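PDB 3VV1: protein LEC-6, which is a galectin that binds galactose-containing glycans, preferring saccharides that carry fucose. Local coordinates for residues N86-G91 and V134-S139. Numbering follows the deposited sequence.
Sequences NNSTSG and VERTPS. With GAL (beta-D-galactopyranose), chain C.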
loop_
_atom_site.group_PDB
_atom_site.type_symbol
_atom_site.label_atom_id
_atom_site.label_comp_id
_atom_site.label_asym_id
_atom_site.label_seq_id
_atom_site.Cartn_x
_atom_site.Cartn_y
_atom_site.Cartn_z
ATOM N N ASN A 86 21.582 -13.974 -10.179
ATOM C CA ASN A 86 21.029 -12.640 -10.291
ATOM C C ASN A 86 21.403 -12.041 -11.638
ATOM O O ASN A 86 22.510 -12.221 -12.147
ATOM C CB ASN A 86 21.658 -11.733 -9.233
ATOM C CG ASN A 86 21.152 -12.024 -7.827
ATOM O OD1 ASN A 86 20.059 -12.537 -7.657
ATOM N ND2 ASN A 86 21.923 -11.630 -6.815
ATOM N N ASN A 87 20.444 -11.376 -12.252
ATOM C CA ASN A 87 20.755 -10.666 -13.488
ATOM C C ASN A 87 19.761 -9.544 -13.670
ATOM O O ASN A 87 18.963 -9.221 -12.766
ATOM C CB ASN A 87 20.665 -11.641 -14.709
ATOM C CG ASN A 87 21.538 -11.250 -15.886
ATOM O OD1 ASN A 87 22.028 -10.132 -15.933
ATOM N ND2 ASN A 87 21.700 -12.146 -16.845
ATOM N N SER A 88 19.831 -8.911 -14.827
ATOM C CA SER A 88 18.985 -7.753 -15.127
ATOM C C SER A 88 18.911 -7.642 -16.639
ATOM O O SER A 88 19.705 -8.299 -17.362
ATOM C CB SER A 88 19.692 -6.469 -14.636
ATOM O OG SER A 88 21.050 -6.364 -15.134
ATOM N N THR A 89 17.987 -6.817 -17.121
ATOM C CA THR A 89 17.950 -6.532 -18.536
ATOM C C THR A 89 18.155 -5.045 -18.817
ATOM O O THR A 89 17.874 -4.179 -17.972
ATOM C CB THR A 89 16.635 -6.966 -19.227
ATOM O OG1 THR A 89 15.524 -6.163 -18.806
ATOM C CG2 THR A 89 16.341 -8.450 -18.990
ATOM N N SER A 90 18.690 -4.751 -19.990
ATOM C CA SER A 90 18.735 -3.378 -20.463
ATOM C C SER A 90 18.354 -3.396 -21.907
ATOM O O SER A 90 18.939 -4.154 -22.674
ATOM C CB SER A 90 20.180 -2.803 -20.300
ATOM O OG SER A 90 20.267 -1.471 -20.804
ATOM N N GLY A 91 17.366 -2.586 -22.300
ATOM C CA GLY A 91 16.822 -2.642 -23.659
ATOM C C GLY A 91 16.289 -4.032 -23.971
ATOM O O GLY A 91 16.293 -4.448 -25.123
ATOM N N VAL A 134 24.801 -4.994 -7.539
ATOM C CA VAL A 134 25.027 -3.595 -7.924
ATOM C C VAL A 134 24.148 -3.323 -9.141
ATOM O O VAL A 134 24.386 -3.926 -10.232
ATOM C CB VAL A 134 26.524 -3.380 -8.239
ATOM C CG1 VAL A 134 26.741 -1.983 -8.829
ATOM C CG2 VAL A 134 27.399 -3.599 -6.993
ATOM N N GLU A 135 23.129 -2.490 -8.989
ATOM C CA GLU A 135 22.153 -2.331 -10.080
ATOM C C GLU A 135 22.814 -1.677 -11.328
ATOM O O GLU A 135 23.822 -0.924 -11.247
ATOM C CB GLU A 135 20.896 -1.538 -9.625
ATOM C CG GLU A 135 21.185 -0.044 -9.422
ATOM C CD GLU A 135 20.091 0.655 -8.639
ATOM O OE1 GLU A 135 19.515 0.041 -7.726
ATOM O OE2 GLU A 135 19.840 1.855 -8.915
ATOM N N ARG A 136 22.272 -2.037 -12.478
ATOM C CA ARG A 136 22.796 -1.585 -13.759
ATOM C C ARG A 136 21.880 -0.576 -14.450
ATOM O O ARG A 136 22.264 0.017 -15.454
ATOM C CB ARG A 136 22.996 -2.850 -14.631
ATOM C CG ARG A 136 24.092 -3.780 -14.160
ATOM C CD ARG A 136 23.532 -5.115 -13.817
ATOM N NE ARG A 136 24.559 -6.035 -13.385
ATOM C CZ ARG A 136 24.522 -7.342 -13.697
ATOM N NH1 ARG A 136 23.514 -7.760 -14.456
ATOM N NH2 ARG A 136 25.475 -8.194 -13.261
ATOM N N THR A 137 20.680 -0.382 -13.878
ATOM C CA THR A 137 19.615 0.545 -14.346
ATOM C C THR A 137 18.996 1.097 -13.043
ATOM O O THR A 137 18.951 0.358 -12.069
ATOM C CB THR A 137 18.576 -0.257 -15.171
ATOM O OG1 THR A 137 19.258 -0.764 -16.343
ATOM C CG2 THR A 137 17.522 0.661 -15.647
ATOM N N PRO A 138 18.528 2.383 -13.021
ATOM C CA PRO A 138 18.097 2.930 -11.743
ATOM C C PRO A 138 16.880 2.221 -11.150
ATOM O O PRO A 138 15.806 2.068 -11.809
ATOM C CB PRO A 138 17.742 4.395 -12.072
ATOM C CG PRO A 138 18.690 4.715 -13.191
ATOM C CD PRO A 138 18.679 3.443 -14.031
ATOM N N SER A 139 17.007 1.834 -9.894
ATOM C CA SER A 139 15.884 1.212 -9.175
ATOM C C SER A 139 14.787 2.206 -8.802
ATOM O O SER A 139 13.666 1.786 -8.470
ATOM C CB SER A 139 16.353 0.453 -7.948
ATOM O OG SER A 139 17.127 1.297 -7.098
HETATM C C1 GAL C . 18.373 -17.807 -18.392
HETATM C C2 GAL C . 16.937 -18.205 -17.935
HETATM C C3 GAL C . 16.137 -16.991 -17.645
HETATM C C4 GAL C . 16.902 -16.101 -16.653
HETATM C C5 GAL C . 18.307 -15.831 -17.213
HETATM C C6 GAL C . 19.126 -14.922 -16.265
HETATM O O2 GAL C . 16.332 -18.938 -18.976
HETATM O O3 GAL C . 14.885 -17.375 -17.014
HETATM O O4 GAL C . 16.984 -16.756 -15.367
HETATM O O5 GAL C . 18.997 -17.019 -17.375
HETATM O O6 GAL C . 20.429 -14.709 -16.839
HETATM O O HOH W 1 19.719 -3.335 -16.023
HETATM O O HOH W 2 19.240 0.235 -18.943
#
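Arg-136 reaches from the loop 134-139 across Ser-88 to Asn-87, its chain, bent at chi2 (119°), curling round the serine hydroxyl. Arg-136 CB and CG pass Ser-88 OG at 4.0 and 4.1 Å. Arg-136 CD comes to 3.1 Å of Ser-88 OG, and NE and CZ skirt the same oxygen. Arg-136 NH1 then makes the two direct hydrogen bonds between the segments: it donates to Ser-88 OG at 2.9 Å (N-H...O 159°) and, less straight, to Asn-87 OD1 at 3.2 Å. Both oxygens are met edge-on, in the plane of the guanidinium, whereas the Asn-87 amide stands 89° to that plane. NH2 bonds to Ser-96 O, and Ser-88 OG also to Gln-95 OE1. In this galectin beta-sandwich the contact joins strand 83-90 of the carbohydrate-binding sheet to the loop that leaves edge strand 128-134 of the other sheet. Asn-87 belongs to the glycan pocket: OD1 takes the arginine N-H and a weak bond from Ser-88 N, while Asn-87 ND2 donates an almost straight bond to GAL O6 at 2.9 Å and also bonds to Gln-95 O. Farther along, Thr-137 OG1 is bridged through one water to Thr-89 O and through another to Ser-90 OG.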